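Putative type I restriction enzyme R protein (Bacteroides fragilis NCTC 9343, PDB 3EVY) is probably the subunit of a type I restriction system needed for ATP-driven DNA cleavage, present here as a piece of its C-terminal region. Local coordinates at residues A[28-33]-A[46-51]; A[35-40]-A[82-87]. One frame throughout, in Å; residues are numbered along the deposited sequence.

Contact 1: A[28-33]-A[46-51]; sequences LSYFPT and KRRFVI
Phe31 and Phe49 mark the closest approach of the two backbones, their CA atoms 8.0 Å apart, where the chain leaving helix 12-30 passes the side of helix 43-63. Both phenylalanines are buried, and they meet as a T-shaped (edge-to-face) pair: the edge of Phe49 is directed at a face of Phe31, with centroids 5.5 Å apart and planes at 83°. The same encounter brings the CB of Phe49 over the Phe31 ring, 4.2 Å from its centroid, as a CH-pi contact, which means that the root of the Phe49 side chain as well as its ring covers this face. Across the ring, the opposite face is covered near its rim by the CB of Tyr30, so the Phe31 ring is sandwiched between its own chain neighbour and the helix. With CG anti to the backbone N (chi1 160°), the Phe49 ring presents CD1 to the Phe31 face.

Toward the surface the contact thins to the exposed Tyr30 and Arg48. Arg48 passes the rim of Phe31 with its CG, 4.1 Å from Phe31 CZ, and then brings its CD obliquely to the Tyr30 ring, 4.1 Å from Tyr30 CE1. Its guanidinium plane stands at 82° to the tyrosine ring, edge toward CE1, so the touching is done by CD and this is no stacked cation-pi pair. Phe27, Val37 and Leu40 also touch Phe31, making the arrangement characteristic of a mixed aromatic and aliphatic core where helices of an all-helical fold meet.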
# COMPACT_ATOMS: atom_id res chain seq x y z
N LEU A 28 2.97 6.94 -1.55
CA LEU A 28 2.92 7.61 -2.86
C LEU A 28 3.90 8.80 -3.01
O LEU A 28 4.36 9.10 -4.11
CB LEU A 28 1.50 8.05 -3.25
CG LEU A 28 0.54 6.90 -3.49
CD1 LEU A 28 -0.93 7.39 -3.55
CD2 LEU A 28 0.95 6.06 -4.71
N SER A 29 4.25 9.47 -1.92
CA SER A 29 5.24 10.57 -2.02
C SER A 29 6.65 10.01 -2.22
O SER A 29 7.55 10.74 -2.63
CB SER A 29 5.18 11.49 -0.81
OG SER A 29 5.62 10.75 0.30
N TYR A 30 6.86 8.72 -1.94
CA TYR A 30 8.13 8.06 -2.20
C TYR A 30 8.14 7.34 -3.54
O TYR A 30 9.16 7.36 -4.24
CB TYR A 30 8.44 6.98 -1.16
CG TYR A 30 9.01 7.47 0.16
CD1 TYR A 30 10.40 7.75 0.31
CD2 TYR A 30 8.18 7.63 1.28
CE1 TYR A 30 10.94 8.19 1.54
CE2 TYR A 30 8.70 8.06 2.51
CZ TYR A 30 10.07 8.34 2.63
OH TYR A 30 10.54 8.77 3.87
N PHE A 31 7.03 6.69 -3.90
CA PHE A 31 6.92 5.81 -5.10
C PHE A 31 5.67 6.21 -5.84
O PHE A 31 4.64 5.59 -5.68
CB PHE A 31 6.84 4.34 -4.68
CG PHE A 31 7.95 3.99 -3.67
CD1 PHE A 31 9.29 3.96 -4.07
CD2 PHE A 31 7.63 3.71 -2.35
CE1 PHE A 31 10.29 3.71 -3.12
CE2 PHE A 31 8.61 3.43 -1.40
CZ PHE A 31 9.93 3.42 -1.77
N PRO A 32 5.76 7.31 -6.58
CA PRO A 32 4.60 7.89 -7.21
C PRO A 32 3.91 7.01 -8.24
O PRO A 32 2.76 7.19 -8.47
CB PRO A 32 5.14 9.20 -7.82
CG PRO A 32 6.63 8.98 -7.97
CD PRO A 32 6.98 8.15 -6.74
N THR A 33 4.63 6.07 -8.88
CA THR A 33 4.08 5.23 -9.90
C THR A 33 4.67 3.80 -9.79
O THR A 33 5.60 3.56 -9.06
CB THR A 33 4.46 5.73 -11.33
OG1 THR A 33 5.89 5.74 -11.42
CG2 THR A 33 3.89 7.16 -11.57
N LYS A 46 15.19 -0.32 -2.16
CA LYS A 46 14.39 -1.53 -2.38
C LYS A 46 13.86 -2.08 -1.08
O LYS A 46 12.71 -2.43 -1.01
CB LYS A 46 15.12 -2.61 -3.15
CG LYS A 46 15.61 -2.12 -4.45
CD LYS A 46 16.73 -3.00 -4.90
CE LYS A 46 16.22 -3.97 -5.92
NZ LYS A 46 16.90 -3.79 -7.23
N ARG A 47 14.69 -2.10 -0.03
CA ARG A 47 14.17 -2.54 1.26
C ARG A 47 13.06 -1.64 1.82
O ARG A 47 12.09 -2.14 2.41
CB ARG A 47 15.25 -2.72 2.30
CG ARG A 47 16.40 -3.60 1.82
CD ARG A 47 15.90 -4.96 1.33
NE ARG A 47 15.57 -4.97 -0.11
CZ ARG A 47 15.22 -6.08 -0.79
NH1 ARG A 47 15.14 -7.26 -0.17
NH2 ARG A 47 14.95 -6.00 -2.08
N ARG A 48 13.23 -0.33 1.64
CA ARG A 48 12.25 0.64 2.12
C ARG A 48 10.89 0.36 1.46
O ARG A 48 9.84 0.39 2.13
CB ARG A 48 12.74 2.06 1.80
CG ARG A 48 11.73 3.21 1.95
CD ARG A 48 12.58 4.47 2.21
NE ARG A 48 13.94 4.05 2.63
CZ ARG A 48 14.95 4.90 2.87
NH1 ARG A 48 14.73 6.21 2.71
NH2 ARG A 48 16.16 4.44 3.26
N PHE A 49 10.92 0.09 0.16
CA PHE A 49 9.71 -0.13 -0.57
C PHE A 49 9.03 -1.41 -0.09
O PHE A 49 7.85 -1.38 0.28
CB PHE A 49 9.97 -0.27 -2.07
CG PHE A 49 8.86 -0.96 -2.77
CD1 PHE A 49 7.66 -0.27 -3.03
CD2 PHE A 49 8.96 -2.29 -3.14
CE1 PHE A 49 6.61 -0.91 -3.65
CE2 PHE A 49 7.95 -2.89 -3.77
CZ PHE A 49 6.75 -2.22 -4.03
N VAL A 50 9.77 -2.52 -0.09
CA VAL A 50 9.27 -3.78 0.48
C VAL A 50 8.63 -3.62 1.89
O VAL A 50 7.53 -4.09 2.13
CB VAL A 50 10.41 -4.82 0.51
CG1 VAL A 50 10.00 -6.09 1.27
CG2 VAL A 50 10.78 -5.14 -0.88
N ILE A 51 9.31 -2.92 2.80
CA ILE A 51 8.82 -2.76 4.17
C ILE A 51 7.56 -1.90 4.21
O ILE A 51 6.58 -2.25 4.85
CB ILE A 51 9.97 -2.20 5.04
CG1 ILE A 51 10.98 -3.33 5.25
CG2 ILE A 51 9.45 -1.67 6.35
CD1 ILE A 51 12.44 -2.88 5.67

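Contact 2: A[35-40]-A[82-87]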
# COMPACT_ATOMS: atom_id res chain seq x y z
N LYS A 35 6.23 2.15 -12.16
CA LYS A 35 7.52 2.15 -12.81
C LYS A 35 8.59 2.72 -11.91
O LYS A 35 9.72 2.27 -11.96
CB LYS A 35 7.47 2.98 -14.09
CG LYS A 35 8.55 2.63 -15.08
CD LYS A 35 8.18 3.10 -16.47
CE LYS A 35 7.55 1.93 -17.25
NZ LYS A 35 6.71 2.33 -18.40
N SER A 36 8.24 3.74 -11.10
CA SER A 36 9.25 4.32 -10.14
C SER A 36 9.87 3.28 -9.19
O SER A 36 11.07 3.40 -8.76
CB SER A 36 8.66 5.48 -9.35
OG SER A 36 7.92 5.02 -8.25
N VAL A 37 9.09 2.24 -8.87
CA VAL A 37 9.60 1.13 -8.03
C VAL A 37 10.60 0.33 -8.84
O VAL A 37 11.71 0.03 -8.37
CB VAL A 37 8.50 0.17 -7.49
CG1 VAL A 37 9.14 -0.96 -6.63
CG2 VAL A 37 7.44 0.91 -6.69
N GLY A 38 10.22 0.00 -10.06
CA GLY A 38 11.17 -0.60 -11.03
C GLY A 38 12.49 0.15 -11.15
O GLY A 38 13.51 -0.46 -11.34
N ASN A 39 12.50 1.47 -11.04
CA ASN A 39 13.75 2.25 -11.17
C ASN A 39 14.64 2.33 -9.93
O ASN A 39 15.77 2.88 -9.99
CB ASN A 39 13.43 3.68 -11.64
CG ASN A 39 12.92 3.71 -13.06
OD1 ASN A 39 13.16 2.75 -13.83
ND2 ASN A 39 12.16 4.75 -13.42
N LEU A 40 14.15 1.84 -8.80
CA LEU A 40 14.95 1.88 -7.57
C LEU A 40 16.32 1.20 -7.78
O LEU A 40 16.41 0.15 -8.39
CB LEU A 40 14.19 1.22 -6.41
CG LEU A 40 12.90 1.95 -6.03
CD1 LEU A 40 12.26 1.25 -4.81
CD2 LEU A 40 13.13 3.45 -5.75
N ALA A 82 -2.56 -3.76 -6.85
CA ALA A 82 -2.06 -5.07 -7.38
C ALA A 82 -0.81 -4.96 -8.23
O ALA A 82 0.07 -5.83 -8.18
CB ALA A 82 -3.15 -5.77 -8.16
N ASP A 83 -0.72 -3.92 -9.05
CA ASP A 83 0.48 -3.64 -9.83
C ASP A 83 1.70 -3.33 -8.95
O ASP A 83 2.78 -3.81 -9.20
CB ASP A 83 0.20 -2.54 -10.85
CG ASP A 83 -0.81 -2.98 -11.93
OD1 ASP A 83 -0.96 -4.19 -12.17
OD2 ASP A 83 -1.49 -2.12 -12.51
N TYR A 84 1.53 -2.55 -7.88
CA TYR A 84 2.63 -2.42 -6.93
C TYR A 84 2.94 -3.78 -6.29
O TYR A 84 4.09 -4.10 -6.00
CB TYR A 84 2.27 -1.42 -5.84
CG TYR A 84 2.37 0.05 -6.24
CD1 TYR A 84 3.62 0.69 -6.36
CD2 TYR A 84 1.20 0.82 -6.46
CE1 TYR A 84 3.71 2.03 -6.67
CE2 TYR A 84 1.29 2.17 -6.81
CZ TYR A 84 2.53 2.77 -6.90
OH TYR A 84 2.63 4.12 -7.22
N GLN A 85 1.90 -4.57 -6.07
CA GLN A 85 2.07 -5.84 -5.37
C GLN A 85 2.90 -6.80 -6.25
O GLN A 85 3.77 -7.51 -5.76
CB GLN A 85 0.72 -6.40 -5.05
CG GLN A 85 0.72 -7.55 -4.07
CD GLN A 85 -0.66 -8.17 -3.95
OE1 GLN A 85 -1.14 -8.83 -4.87
NE2 GLN A 85 -1.29 -7.95 -2.85
N SER A 86 2.69 -6.78 -7.57
CA SER A 86 3.56 -7.64 -8.43
C SER A 86 5.03 -7.32 -8.21
O SER A 86 5.87 -8.25 -8.12
CB SER A 86 3.22 -7.51 -9.92
OG SER A 86 1.83 -7.75 -10.07
N LYS A 87 5.36 -6.03 -8.12
CA LYS A 87 6.77 -5.62 -7.89
C LYS A 87 7.26 -6.13 -6.57
O LYS A 87 8.44 -6.52 -6.40
CB LYS A 87 6.94 -4.09 -7.89
CG LYS A 87 6.55 -3.40 -9.15
CD LYS A 87 7.56 -3.69 -10.27
CE LYS A 87 7.77 -2.50 -11.26
NZ LYS A 87 8.41 -3.02 -12.56
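Val37 projects from the short helix 34-38 toward helix 78-91 and divides its two methyl groups between Tyr84 and Lys87, residues of successive turns there. Its CG2 meets the edge of the Tyr84 ring, lying in the ring plane 3.8 Å from Tyr84 CD1 and nearly as close to CE1. CG1, placed anti to the backbone N (chi1 -180°), turns instead to the start of the lysine chain and rests 4.0 Å from Lys87 CB. Val37 and Tyr84 are both buried, and this half of the contact is wholly apolar: a branched side chain fitted against the rim of an aromatic ring. Tyr84 also forms an edge-to-face pair with Phe27.

The other half is looser and lies toward solvent. Here Lys87 doubles as a hydrocarbon cover: bent at chi2 (-71°) and again at chi3, its chain slides past Val37, the two side chains pointing opposite ways. Its CE settles over the backbone of the exposed Gly38, 3.7 Å from Gly38 N, while NZ lies 4.0 Å from Gly38 CA. With no side chain on Gly38, the end of the lysine can lie directly against the main chain, in van der Waals contact with it.

Within 35-40, Val37 carries most of the contact with helix 78-91, and Val34, almost one turn earlier, extends the interface by touching Asp83, Tyr84 and Lys87. Helix 43-63 closes the inner side, with Phe49 against Val37 and Phe53 against Tyr84, so the short helix and helix 78-91 share a third helix as their common neighbour.

In the fold
The two contacts lie about 8 Å apart, centre to centre, on the same side of the chain's centre, and their segments alternate along the sequence: 28-33, 35-40, 46-51, 82-87. Contact 1 joins the end of helix 12-30 to helix 43-63, whereas contact 2 joins helix 34-38 to helix 78-91, so all four helices meet here. They touch directly: Tyr84 OH lies 2.9 Å from Phe31 O in a probable hydrogen bond, and Ser36 OG packs against Phe31 CA. This interlocked order ties together one end of the ordered helical piece, which belongs to the C-terminal family region of the restriction subunit.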